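Local atomic coordinates of homocitrate synthase (Sulfolobus acidocaldarius, PDB entry 6KTQ), a protein that catalyses the aldol-type condensation of 2-oxoglutarate with acetyl-CoA to give homocitrate, the first step of lysine biosynthesis through the alpha-aminoadipate pathway. Residues Ile102-Arg107 / Ile119-Ile124; Ile124-Gly129 / Val162-Thr167; Thr153-Lys158 / Arg187-Asp192; Ala191-Ile196 / Asp221-Ile226. One frame throughout, in Å; residues are numbered along the deposited sequence.

Contact 1 (Ile102-Arg107 / Ile119-Ile124). With COA (coenzyme A), chain E.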
# COMPACT_ATOMS: atom_id res chain seq x y z
N ILE A 102 -16.00 12.82 22.54
CA ILE A 102 -15.31 13.70 23.48
C ILE A 102 -14.20 12.97 24.21
O ILE A 102 -14.43 11.97 24.91
CB ILE A 102 -16.28 14.32 24.49
CG1 ILE A 102 -17.51 14.92 23.80
CG2 ILE A 102 -15.56 15.37 25.35
CD1 ILE A 102 -17.21 15.98 22.74
N VAL A 103 -12.99 13.48 24.02
CA VAL A 103 -11.79 12.92 24.62
C VAL A 103 -11.26 13.84 25.73
O VAL A 103 -11.16 15.05 25.55
CB VAL A 103 -10.69 12.73 23.57
CG1 VAL A 103 -9.50 12.01 24.18
CG2 VAL A 103 -11.25 12.02 22.33
N ALA A 104 -10.95 13.24 26.87
CA ALA A 104 -10.31 13.92 27.99
C ALA A 104 -8.89 13.41 28.14
O ALA A 104 -8.62 12.20 28.08
CB ALA A 104 -11.09 13.69 29.28
N HIS A 105 -7.99 14.35 28.38
CA HIS A 105 -6.59 14.04 28.53
C HIS A 105 -6.32 13.65 29.97
O HIS A 105 -7.05 14.07 30.90
CB HIS A 105 -5.80 15.29 28.14
CG HIS A 105 -4.62 15.03 27.25
ND1 HIS A 105 -3.42 15.69 27.41
CD2 HIS A 105 -4.46 14.20 26.20
CE1 HIS A 105 -2.57 15.27 26.50
NE2 HIS A 105 -3.17 14.36 25.75
N SER A 106 -5.25 12.88 30.19
CA SER A 106 -4.89 12.39 31.52
C SER A 106 -3.42 12.01 31.64
O SER A 106 -2.86 11.39 30.73
CB SER A 106 -5.75 11.17 31.82
OG SER A 106 -5.60 10.71 33.15
N ARG A 107 -2.78 12.38 32.75
CA ARG A 107 -1.49 11.81 33.08
C ARG A 107 -1.72 10.37 33.48
O ARG A 107 -2.86 9.93 33.66
CB ARG A 107 -0.80 12.56 34.22
CG ARG A 107 -0.27 13.91 33.78
CD ARG A 107 0.38 14.63 34.94
NE ARG A 107 -0.61 14.87 35.97
CZ ARG A 107 -0.33 15.32 37.18
NH1 ARG A 107 0.93 15.59 37.54
NH2 ARG A 107 -1.33 15.50 38.03
N ILE A 119 -16.30 12.83 35.04
CA ILE A 119 -16.99 13.74 34.10
C ILE A 119 -17.67 13.05 32.91
O ILE A 119 -18.29 13.71 32.11
CB ILE A 119 -16.07 14.83 33.45
CG1 ILE A 119 -14.77 14.21 32.97
CG2 ILE A 119 -15.84 15.99 34.40
CD1 ILE A 119 -13.98 15.11 32.06
N GLU A 120 -17.48 11.75 32.77
CA GLU A 120 -18.17 10.94 31.77
C GLU A 120 -17.72 11.23 30.33
O GLU A 120 -18.53 11.33 29.42
CB GLU A 120 -19.69 11.10 31.89
CG GLU A 120 -20.27 10.54 33.18
CD GLU A 120 -21.78 10.46 33.11
OE1 GLU A 120 -22.44 11.52 33.18
OE2 GLU A 120 -22.31 9.35 32.94
N ALA A 121 -16.41 11.35 30.13
CA ALA A 121 -15.88 11.48 28.77
C ALA A 121 -16.09 10.18 28.00
O ALA A 121 -16.11 9.10 28.58
CB ALA A 121 -14.42 11.82 28.81
N ASP A 122 -16.20 10.30 26.68
CA ASP A 122 -16.29 9.14 25.80
C ASP A 122 -14.99 8.37 25.78
O ASP A 122 -15.01 7.15 25.67
CB ASP A 122 -16.65 9.55 24.37
CG ASP A 122 -18.00 10.23 24.29
OD1 ASP A 122 -18.90 9.79 25.03
OD2 ASP A 122 -18.17 11.18 23.48
N ARG A 123 -13.88 9.07 25.93
CA ARG A 123 -12.56 8.47 25.83
C ARG A 123 -11.60 9.20 26.73
O ARG A 123 -11.70 10.44 26.86
CB ARG A 123 -12.04 8.51 24.39
CG ARG A 123 -10.60 8.03 24.24
CD ARG A 123 -10.14 7.96 22.79
NE ARG A 123 -10.97 7.04 22.01
CZ ARG A 123 -10.78 5.72 21.93
NH1 ARG A 123 -9.76 5.12 22.51
NH2 ARG A 123 -11.62 5.02 21.21
N ILE A 124 -10.69 8.45 27.33
CA ILE A 124 -9.64 9.00 28.19
C ILE A 124 -8.31 8.74 27.49
O ILE A 124 -8.02 7.61 27.14
CB ILE A 124 -9.67 8.39 29.62
CG1 ILE A 124 -10.93 8.87 30.38
CG2 ILE A 124 -8.41 8.74 30.40
CD1 ILE A 124 -11.14 8.24 31.74
N1A COA E . 2.22 10.70 33.99
C2A COA E . 2.50 10.85 35.32
N3A COA E . 3.21 11.90 35.82
C4A COA E . 3.72 12.85 35.00
C5A COA E . 3.45 12.75 33.56
C6A COA E . 2.67 11.59 33.09
N6A COA E . 2.41 11.47 31.77
N7A COA E . 4.04 13.82 32.99
C8A COA E . 4.65 14.54 33.98
N9A COA E . 4.45 13.95 35.16
C1B COA E . 4.85 14.46 36.48
C2B COA E . 6.30 14.80 36.66
O2B COA E . 7.12 13.67 36.92
C3B COA E . 6.19 15.72 37.85
O3B COA E . 5.87 15.06 39.05
P3B COA E . 6.54 15.57 40.42
O7A COA E . 6.47 14.33 41.22
O8A COA E . 5.61 16.69 40.84
O9A COA E . 7.91 16.03 40.08
C4B COA E . 5.00 16.58 37.50
O4B COA E . 4.16 15.71 36.70
C5B COA E . 5.73 17.76 36.88
O5B COA E . 4.97 18.87 36.63
P1A COA E . 4.53 20.11 37.55
O1A COA E . 3.88 20.77 36.39
O2A COA E . 5.64 20.81 38.30
O3A COA E . 3.52 19.37 38.56
P2A COA E . 2.25 19.97 39.28
O4A COA E . 2.63 21.27 39.95
O5A COA E . 1.61 18.85 40.05
O6A COA E . 1.21 20.28 38.12
CBP COA E . -0.26 19.80 36.25
CCP COA E . 0.73 19.22 37.27
CDP COA E . -0.76 18.71 35.30
CEP COA E . -1.45 20.38 37.01
CAP COA E . 0.47 20.93 35.52
OAP COA E . 1.75 20.53 35.00
C9P COA E . -0.36 21.45 34.39
O9P COA E . -1.36 22.08 34.64
N8P COA E . 0.09 21.16 33.16
C7P COA E . -0.57 21.58 31.94
C6P COA E . -1.00 20.35 31.12
C5P COA E . 0.23 19.62 30.61
O5P COA E . 1.33 19.82 31.15
N4P COA E . 0.05 18.77 29.59
C3P COA E . 1.17 17.96 29.11
C2P COA E . 0.92 17.27 27.78
S1P COA E . 2.34 16.16 27.54
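Asp122 reaches back to take the backbone N-H of Ile102: N to OD2 is 2.9 Å and the bond is almost straight, meeting the carboxylate oxygen on its anti side. With CG anti to its own carbonyl carbon (chi1 -61°), the carboxylate is placed in line with the Ile102 N-H. OD2 also forms a salt bridge with Lys93, so one oxygen serves a backbone donor and a charged one. Parallel beta pairing follows: Arg123 N donates to Ile102 O, and Ala104 N to Arg123 O at 2.9 Å. Val103 and Arg123 lie side by side on one face, CG1 of the valine 4.1 Å from CG of the arginine, whose guanidinium continues to salt bridges with Asp192 and Glu101. On the other face the CB atoms of Ala104 and Ala121 meet at 3.8 Å, and Ile124 CG2 rests on Ser106 CB. This is the strand pairing of a beta-alpha-beta unit in the TIM barrel, with helix 110-118 as the crossover. Farther along, Arg107 runs its aliphatic part along the adenine of coenzyme A, CG 3.8 Å from C6A. A bend at chi3 (-62°) then sets the guanidinium with CDP over one face and O4B at its edge, the latter a weak 3.3 Å bond from NH1; NE forms a salt bridge with Asp112. An alanine here is likely to strip the adenine of its CG and CD cover, O4B of its weak donor and Asp112 of its ionic partner. Polar bonds thus fix the start of the pair, while its far end reaches 2-oxoglutarate, through His105, and coenzyme A.

Contact 2 (Ile124-Gly129 / Val162-Thr167). With COA (coenzyme A), chain E; AKG (2-oxoglutaric acid), chain D.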
# COMPACT_ATOMS: atom_id res chain seq x y z
N ILE A 124 -10.69 8.45 27.33
CA ILE A 124 -9.64 9.00 28.19
C ILE A 124 -8.31 8.74 27.49
O ILE A 124 -8.02 7.61 27.14
CB ILE A 124 -9.67 8.39 29.62
CG1 ILE A 124 -10.93 8.87 30.38
CG2 ILE A 124 -8.41 8.74 30.40
CD1 ILE A 124 -11.14 8.24 31.74
N ALA A 125 -7.53 9.79 27.25
CA ALA A 125 -6.23 9.69 26.60
C ALA A 125 -5.13 9.84 27.62
O ALA A 125 -4.87 10.96 28.09
CB ALA A 125 -6.07 10.74 25.52
N ILE A 126 -4.49 8.73 27.96
CA ILE A 126 -3.40 8.75 28.92
C ILE A 126 -2.12 8.89 28.15
O ILE A 126 -1.86 8.11 27.22
CB ILE A 126 -3.34 7.47 29.77
CG1 ILE A 126 -4.60 7.34 30.64
CG2 ILE A 126 -2.10 7.50 30.63
CD1 ILE A 126 -4.76 5.98 31.29
N PHE A 127 -1.32 9.87 28.54
CA PHE A 127 -0.04 10.11 27.90
C PHE A 127 1.13 9.76 28.80
O PHE A 127 1.02 9.84 30.01
CB PHE A 127 0.07 11.58 27.41
CG PHE A 127 -0.09 12.62 28.48
CD1 PHE A 127 -1.35 13.12 28.81
CD2 PHE A 127 1.03 13.13 29.12
CE1 PHE A 127 -1.49 14.10 29.79
CE2 PHE A 127 0.91 14.11 30.09
CZ PHE A 127 -0.34 14.58 30.43
N TYR A 128 2.23 9.32 28.19
CA TYR A 128 3.47 9.12 28.91
C TYR A 128 4.61 9.21 27.92
O TYR A 128 4.48 8.80 26.77
CB TYR A 128 3.49 7.73 29.60
CG TYR A 128 4.33 7.63 30.86
CD1 TYR A 128 3.78 7.93 32.11
CD2 TYR A 128 5.65 7.19 30.81
CE1 TYR A 128 4.56 7.82 33.28
CE2 TYR A 128 6.43 7.09 31.96
CZ TYR A 128 5.88 7.39 33.18
OH TYR A 128 6.67 7.30 34.30
N GLY A 129 5.74 9.71 28.40
CA GLY A 129 6.90 9.96 27.58
C GLY A 129 7.72 8.69 27.54
O GLY A 129 8.17 8.23 28.57
N VAL A 162 -14.67 3.07 30.27
CA VAL A 162 -14.48 4.08 29.23
C VAL A 162 -13.40 3.61 28.28
O VAL A 162 -12.46 2.95 28.71
CB VAL A 162 -14.12 5.44 29.83
CG1 VAL A 162 -12.73 5.43 30.44
CG2 VAL A 162 -14.23 6.52 28.77
N LYS A 163 -13.53 3.98 27.00
CA LYS A 163 -12.49 3.71 26.00
C LYS A 163 -11.21 4.44 26.34
O LYS A 163 -11.24 5.57 26.82
CB LYS A 163 -12.98 4.07 24.61
CG LYS A 163 -14.03 3.08 24.11
CD LYS A 163 -14.45 3.30 22.66
CE LYS A 163 -15.65 4.23 22.52
NZ LYS A 163 -15.33 5.66 22.83
N VAL A 164 -10.07 3.78 26.11
CA VAL A 164 -8.79 4.35 26.45
C VAL A 164 -7.83 4.45 25.26
O VAL A 164 -7.52 3.47 24.57
CB VAL A 164 -8.12 3.56 27.57
CG1 VAL A 164 -6.79 4.19 27.96
CG2 VAL A 164 -9.05 3.51 28.77
N ARG A 165 -7.35 5.67 25.03
CA ARG A 165 -6.20 5.86 24.16
C ARG A 165 -4.95 6.01 25.00
O ARG A 165 -4.99 6.60 26.07
CB ARG A 165 -6.41 7.08 23.25
CG ARG A 165 -5.20 7.37 22.39
CD ARG A 165 -5.43 8.64 21.59
NE ARG A 165 -4.83 9.81 22.20
CZ ARG A 165 -5.33 11.04 22.16
NH1 ARG A 165 -6.49 11.29 21.58
NH2 ARG A 165 -4.66 12.04 22.74
N PHE A 166 -3.83 5.49 24.52
CA PHE A 166 -2.55 5.77 25.11
C PHE A 166 -1.78 6.63 24.14
O PHE A 166 -1.70 6.30 22.97
CB PHE A 166 -1.75 4.50 25.40
CG PHE A 166 -0.37 4.80 25.87
CD1 PHE A 166 -0.16 5.29 27.15
CD2 PHE A 166 0.73 4.67 25.01
CE1 PHE A 166 1.09 5.62 27.58
CE2 PHE A 166 2.00 4.99 25.44
CZ PHE A 166 2.18 5.47 26.72
N THR A 167 -1.20 7.73 24.62
CA THR A 167 -0.34 8.56 23.80
C THR A 167 1.10 8.28 24.14
O THR A 167 1.51 8.44 25.30
CB THR A 167 -0.64 10.05 24.01
OG1 THR A 167 -1.92 10.34 23.48
CG2 THR A 167 0.39 10.91 23.30
N1A COA E . 2.22 10.70 33.99
C2A COA E . 2.50 10.85 35.32
N3A COA E . 3.21 11.90 35.82
C4A COA E . 3.72 12.85 35.00
C5A COA E . 3.45 12.75 33.56
C6A COA E . 2.67 11.59 33.09
N6A COA E . 2.41 11.47 31.77
N7A COA E . 4.04 13.82 32.99
C8A COA E . 4.65 14.54 33.98
N9A COA E . 4.45 13.95 35.16
C1B COA E . 4.85 14.46 36.48
C2B COA E . 6.30 14.80 36.66
O2B COA E . 7.12 13.67 36.92
C3B COA E . 6.19 15.72 37.85
O3B COA E . 5.87 15.06 39.05
P3B COA E . 6.54 15.57 40.42
O7A COA E . 6.47 14.33 41.22
O8A COA E . 5.61 16.69 40.84
O9A COA E . 7.91 16.03 40.08
C4B COA E . 5.00 16.58 37.50
O4B COA E . 4.16 15.71 36.70
C5B COA E . 5.73 17.76 36.88
O5B COA E . 4.97 18.87 36.63
P1A COA E . 4.53 20.11 37.55
O1A COA E . 3.88 20.77 36.39
O2A COA E . 5.64 20.81 38.30
O3A COA E . 3.52 19.37 38.56
P2A COA E . 2.25 19.97 39.28
O4A COA E . 2.63 21.27 39.95
O5A COA E . 1.61 18.85 40.05
O6A COA E . 1.21 20.28 38.12
CBP COA E . -0.26 19.80 36.25
CCP COA E . 0.73 19.22 37.27
CDP COA E . -0.76 18.71 35.30
CEP COA E . -1.45 20.38 37.01
CAP COA E . 0.47 20.93 35.52
OAP COA E . 1.75 20.53 35.00
C9P COA E . -0.36 21.45 34.39
O9P COA E . -1.36 22.08 34.64
N8P COA E . 0.09 21.16 33.16
C7P COA E . -0.57 21.58 31.94
C6P COA E . -1.00 20.35 31.12
C5P COA E . 0.23 19.62 30.61
O5P COA E . 1.33 19.82 31.15
N4P COA E . 0.05 18.77 29.59
C3P COA E . 1.17 17.96 29.11
C2P COA E . 0.92 17.27 27.78
S1P COA E . 2.34 16.16 27.54
C1 AKG D . 2.72 15.60 22.57
O1 AKG D . 3.19 16.26 21.62
O2 AKG D . 3.43 14.74 23.14
C2 AKG D . 1.33 15.87 23.00
O5 AKG D . 0.91 17.03 23.06
C3 AKG D . 0.41 14.69 23.33
C4 AKG D . -0.26 14.29 22.01
C5 AKG D . -1.37 13.25 22.10
O3 AKG D . -1.53 12.52 21.07
O4 AKG D . -2.07 13.14 23.15
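Thr167 and Phe127 meet through their CB atoms at 3.8 Å on the face that carries the 2-oxoglutarate contacts. Thr167 OG1 donates to O4 of 2-oxoglutarate at 2.8 Å. Arg165 NH2 adds a weak bond to the same oxygen, and the Ala125 methyl lies over one face of the guanidinium, CB 3.4 Å from NH2. The in-plane NE bond to Thr167 OG1 and the NH2 salt bridge to Glu72 orient this group. Phe127, its CG between the backbone N and carbonyl carbon (chi1 59°), presents a ring face to C2P of coenzyme A and stacks with His105, while the Phe127 backbone O accepts from adenine N6A at 2.8 Å. Behind these groups, five backbone bonds tie the parallel strands, from Ile124 N to Lys163 O through to Tyr128 N to Thr167 O. On the reverse face Tyr128 CB meets the edge of the Phe166 ring, 3.8 Å from CE1, and Ile124 CD1 presses tightly on Val162 CG1 at 3.5 Å. Helix 143-159 covers that face through Ile150 and Ala157, and strands 101-106 and 193-198 extend the barrel sheet on either side.

Contact 3 (Thr153-Lys158 / Arg187-Asp192)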
# COMPACT_ATOMS: atom_id res chain seq x y z
N THR A 153 -2.14 2.05 34.85
CA THR A 153 -3.01 3.20 34.66
C THR A 153 -3.96 2.97 33.53
O THR A 153 -5.13 3.31 33.64
CB THR A 153 -2.23 4.51 34.47
OG1 THR A 153 -1.21 4.33 33.49
CG2 THR A 153 -1.58 4.90 35.77
N VAL A 154 -3.50 2.36 32.43
CA VAL A 154 -4.43 2.04 31.34
C VAL A 154 -5.50 1.04 31.77
O VAL A 154 -6.68 1.19 31.42
CB VAL A 154 -3.70 1.52 30.08
CG1 VAL A 154 -4.69 0.87 29.12
CG2 VAL A 154 -2.94 2.66 29.40
N SER A 155 -5.10 0.02 32.52
CA SER A 155 -6.09 -0.94 33.08
C SER A 155 -7.08 -0.28 34.02
O SER A 155 -8.31 -0.50 33.91
CB SER A 155 -5.38 -2.06 33.83
OG SER A 155 -4.75 -2.92 32.91
N TYR A 156 -6.56 0.52 34.95
CA TYR A 156 -7.41 1.26 35.87
C TYR A 156 -8.46 2.07 35.11
O TYR A 156 -9.65 2.01 35.43
CB TYR A 156 -6.56 2.17 36.77
CG TYR A 156 -7.33 2.87 37.87
CD1 TYR A 156 -7.98 2.14 38.87
CD2 TYR A 156 -7.38 4.26 37.94
CE1 TYR A 156 -8.68 2.78 39.88
CE2 TYR A 156 -8.07 4.91 38.95
CZ TYR A 156 -8.72 4.17 39.92
OH TYR A 156 -9.40 4.82 40.91
N ALA A 157 -8.03 2.81 34.07
CA ALA A 157 -8.96 3.66 33.32
C ALA A 157 -10.01 2.81 32.64
O ALA A 157 -11.21 3.12 32.67
CB ALA A 157 -8.21 4.51 32.28
N LYS A 158 -9.55 1.74 32.01
CA LYS A 158 -10.41 0.76 31.35
C LYS A 158 -11.53 0.26 32.27
O LYS A 158 -12.71 0.21 31.88
CB LYS A 158 -9.58 -0.46 30.96
CG LYS A 158 -9.64 -0.87 29.51
CD LYS A 158 -11.02 -1.24 29.04
CE LYS A 158 -11.55 -0.27 28.01
NZ LYS A 158 -12.10 -1.04 26.86
N ARG A 187 -1.99 -2.27 24.68
CA ARG A 187 -2.97 -3.15 24.06
C ARG A 187 -3.48 -4.19 25.07
O ARG A 187 -4.67 -4.28 25.34
CB ARG A 187 -2.36 -3.82 22.83
CG ARG A 187 -3.34 -4.70 22.07
CD ARG A 187 -2.99 -6.16 22.18
NE ARG A 187 -1.88 -6.52 21.29
CZ ARG A 187 -0.75 -7.12 21.66
NH1 ARG A 187 0.18 -7.39 20.75
NH2 ARG A 187 -0.55 -7.48 22.91
N ASP A 188 -2.56 -4.96 25.65
CA ASP A 188 -2.93 -6.00 26.63
C ASP A 188 -3.73 -5.41 27.80
O ASP A 188 -4.64 -6.05 28.31
CB ASP A 188 -1.70 -6.72 27.16
CG ASP A 188 -1.02 -7.59 26.10
OD1 ASP A 188 -1.60 -7.81 25.02
OD2 ASP A 188 0.12 -8.05 26.36
N ALA A 189 -3.40 -4.18 28.19
CA ALA A 189 -4.08 -3.52 29.31
C ALA A 189 -5.43 -2.91 28.97
O ALA A 189 -6.14 -2.45 29.87
CB ALA A 189 -3.16 -2.47 29.90
N GLY A 190 -5.79 -2.86 27.69
CA GLY A 190 -7.14 -2.49 27.27
C GLY A 190 -7.28 -1.25 26.39
O GLY A 190 -8.39 -0.84 26.08
N ALA A 191 -6.18 -0.63 25.97
CA ALA A 191 -6.27 0.56 25.11
C ALA A 191 -6.66 0.10 23.71
O ALA A 191 -6.10 -0.88 23.24
CB ALA A 191 -4.92 1.27 25.05
N ASP A 192 -7.61 0.77 23.07
CA ASP A 192 -7.97 0.44 21.70
C ASP A 192 -7.37 1.37 20.65
O ASP A 192 -7.48 1.08 19.45
CB ASP A 192 -9.48 0.38 21.51
CG ASP A 192 -10.14 1.72 21.72
OD1 ASP A 192 -9.83 2.39 22.72
OD2 ASP A 192 -10.96 2.11 20.89
O HOH W 1 -10.31 1.12 25.22
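Two of the outer helices of the TIM barrel meet here, helix 143-159 along its side and helix 176-189 at its C-terminal end. Val154 sends CG1 (chi1 165°, anti to its N) into the turn that closes the second helix, where it lies 3.8 Å from Ala189 CB and 4.1 Å from Ala191 CB. Ser155 OG comes alongside Ala189 CB at 3.4 Å, although its own hydrogen bond goes to Ala151 O in its helix. The turn is a Schellman motif: Gly190 takes a positive phi of 119°, and its N bonds back to Arg187 O. The backbone angles call for glycine, since a CB would jam against the preceding carbonyl oxygen; it would also run into Lys158 CG as that chain now lies. That CG packs on the bare backbone, 3.7 Å from Gly190 CA. The bent lysine chain brings NZ to a water that it holds weakly, at 3.2 Å. The same water donates to Gly190 O and, at 2.8 Å, to Asp192 OD1, so ammonium and carboxylate are joined indirectly, NZ and OD1 being 5.8 Å apart. Asp192 OD1 has a direct ionic partner in Arg123, and Val154 and Ala157 also rest on Val164 of strand 163-169.

Contact 4 (Ala191-Ile196 / Asp221-Ile226). With AKG (2-oxoglutaric acid), chain D.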
# COMPACT_ATOMS: atom_id res chain seq x y z
N ALA A 191 -6.18 -0.63 25.97
CA ALA A 191 -6.27 0.56 25.11
C ALA A 191 -6.66 0.10 23.71
O ALA A 191 -6.10 -0.88 23.24
CB ALA A 191 -4.92 1.27 25.05
N ASP A 192 -7.61 0.77 23.07
CA ASP A 192 -7.97 0.44 21.70
C ASP A 192 -7.37 1.37 20.65
O ASP A 192 -7.48 1.08 19.45
CB ASP A 192 -9.48 0.38 21.51
CG ASP A 192 -10.14 1.72 21.72
OD1 ASP A 192 -9.83 2.39 22.72
OD2 ASP A 192 -10.96 2.11 20.89
N ARG A 193 -6.80 2.51 21.08
CA ARG A 193 -6.13 3.47 20.18
C ARG A 193 -4.79 3.84 20.79
O ARG A 193 -4.64 3.88 22.02
CB ARG A 193 -6.98 4.75 19.97
CG ARG A 193 -8.37 4.57 19.37
CD ARG A 193 -8.89 5.90 18.81
NE ARG A 193 -8.05 6.24 17.68
CZ ARG A 193 -8.23 5.79 16.45
NH1 ARG A 193 -9.32 5.11 16.11
NH2 ARG A 193 -7.32 6.05 15.53
N VAL A 194 -3.80 4.07 19.93
CA VAL A 194 -2.52 4.60 20.36
C VAL A 194 -2.21 5.81 19.49
O VAL A 194 -2.27 5.72 18.26
CB VAL A 194 -1.38 3.59 20.24
CG1 VAL A 194 -0.04 4.26 20.47
CG2 VAL A 194 -1.56 2.45 21.24
N SER A 195 -1.85 6.93 20.12
CA SER A 195 -1.34 8.09 19.39
C SER A 195 0.16 8.08 19.40
O SER A 195 0.83 7.99 20.48
CB SER A 195 -1.84 9.42 19.98
OG SER A 195 -1.16 10.53 19.35
N ILE A 196 0.71 8.18 18.19
CA ILE A 196 2.15 8.28 17.98
C ILE A 196 2.41 9.79 17.89
O ILE A 196 1.92 10.47 16.97
CB ILE A 196 2.56 7.53 16.69
CG1 ILE A 196 2.17 6.04 16.75
CG2 ILE A 196 4.04 7.71 16.38
CD1 ILE A 196 2.83 5.24 17.86
N ASP A 221 -5.31 -5.09 15.76
CA ASP A 221 -6.40 -4.91 16.69
C ASP A 221 -6.43 -3.50 17.31
O ASP A 221 -7.36 -3.19 18.02
CB ASP A 221 -6.35 -5.99 17.78
CG ASP A 221 -5.01 -6.03 18.51
OD1 ASP A 221 -3.91 -5.96 17.87
OD2 ASP A 221 -5.05 -6.17 19.75
N ILE A 222 -5.40 -2.67 17.04
CA ILE A 222 -5.28 -1.26 17.52
C ILE A 222 -5.43 -0.27 16.34
O ILE A 222 -5.02 -0.56 15.22
CB ILE A 222 -3.88 -1.02 18.15
CG1 ILE A 222 -3.65 -1.91 19.38
CG2 ILE A 222 -3.66 0.44 18.53
CD1 ILE A 222 -4.64 -1.68 20.51
N GLU A 223 -6.03 0.90 16.57
CA GLU A 223 -5.99 1.97 15.57
C GLU A 223 -5.07 3.09 16.05
O GLU A 223 -4.92 3.31 17.26
CB GLU A 223 -7.37 2.51 15.28
CG GLU A 223 -8.18 1.62 14.34
CD GLU A 223 -9.50 2.25 13.94
OE1 GLU A 223 -9.61 3.49 13.91
OE2 GLU A 223 -10.45 1.50 13.62
N PHE A 224 -4.44 3.77 15.10
CA PHE A 224 -3.35 4.66 15.43
C PHE A 224 -3.71 6.11 15.06
O PHE A 224 -4.35 6.37 14.02
CB PHE A 224 -2.08 4.20 14.72
CG PHE A 224 -1.47 2.98 15.32
CD1 PHE A 224 -0.55 3.09 16.35
CD2 PHE A 224 -1.84 1.71 14.88
CE1 PHE A 224 0.00 1.96 16.94
CE2 PHE A 224 -1.30 0.57 15.47
CZ PHE A 224 -0.37 0.69 16.48
N ASP A 225 -3.29 7.02 15.93
CA ASP A 225 -3.37 8.47 15.68
C ASP A 225 -1.97 9.02 15.36
O ASP A 225 -0.95 8.51 15.85
CB ASP A 225 -3.83 9.29 16.91
CG ASP A 225 -5.13 8.84 17.53
OD1 ASP A 225 -5.67 7.74 17.26
OD2 ASP A 225 -5.66 9.65 18.36
N ILE A 226 -1.94 10.11 14.59
CA ILE A 226 -0.74 10.89 14.39
C ILE A 226 -0.94 12.28 15.02
O ILE A 226 -1.94 12.98 14.77
CB ILE A 226 -0.38 10.99 12.91
CG1 ILE A 226 0.84 11.89 12.69
CG2 ILE A 226 -1.53 11.56 12.07
CD1 ILE A 226 2.10 11.44 13.39
C1 AKG D . 2.72 15.60 22.57
O1 AKG D . 3.19 16.26 21.62
O2 AKG D . 3.43 14.74 23.14
C2 AKG D . 1.33 15.87 23.00
O5 AKG D . 0.91 17.03 23.06
C3 AKG D . 0.41 14.69 23.33
C4 AKG D . -0.26 14.29 22.01
C5 AKG D . -1.37 13.25 22.10
O3 AKG D . -1.53 12.52 21.07
O4 AKG D . -2.07 13.14 23.15
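Arg193 lays its guanidinium over Glu223 CB, which approaches one face of the flat group, 3.4 Å from NH1. A bend at chi3 (67°) turns the group back across strand 223-226, where it holds two carboxylates at once. Asp225 OD1 is gripped side-on by NE at 2.8 Å and NH2 at 2.9 Å, both bonds lying in the guanidinium plane; NE meets the syn lone pair of OD1. NH1 bonds to Glu223 OE1 at 2.7 Å, but that carboxylate stands nearly perpendicular (85°) and is met from above its plane. Thr248 adds hydrogen bonds to both Arg193 and Glu223, Lys32 pairs with the second Glu223 oxygen, and Asp225 OD2 goes to His251. A leucine in place of Arg193 would probably leave OD1 of buried Asp225 without its two donors and Glu223 OE1 without the NH1 bond, Asp225 then held mainly through His251. Next along this face, Ser195 CB touches Asp225 CB, and its OG donates to O3 of 2-oxoglutarate at 2.7 Å. On the reverse face, Val194 CB packs against Phe224 CE1 at 3.9 Å, while Ile222 CG2 lies over one face of that ring and Ile196 CG1 reaches its CD1. Four backbone bonds pair the parallel strands, which join through helix 205-218 as a beta-alpha-beta crossover. Phe212 of that helix and Ile183 of helix 176-189 close over Phe224, and strands 163-169 and 249-252 flank the pair.

Contacts 1, 2 and 4 are successive strand pairings of one TIM barrel sheet. Contact 1 shares strand 123-129 with contact 2, their centres 9 Å apart, and Ala104 O meets Ala125 N between them at 2.8 Å. Contact 4 follows where Phe166 O approaches Ser195 N at 2.9 Å. Contact 3 lies outside the sheet, 8 Å from contact 2 between centres, and shares Ala191 and Asp192 with contact 4; Asp192 OD1 returns to contact 1 through a 2.7 Å salt bridge with Arg123 NH1. The ligands gather at these pairings: contacts 1 and 2 border coenzyme A, contacts 2 and 4 grip one carboxylate of 2-oxoglutarate, and the zinc ion lies about 8 Å from the side chains of Thr167 and Ser195.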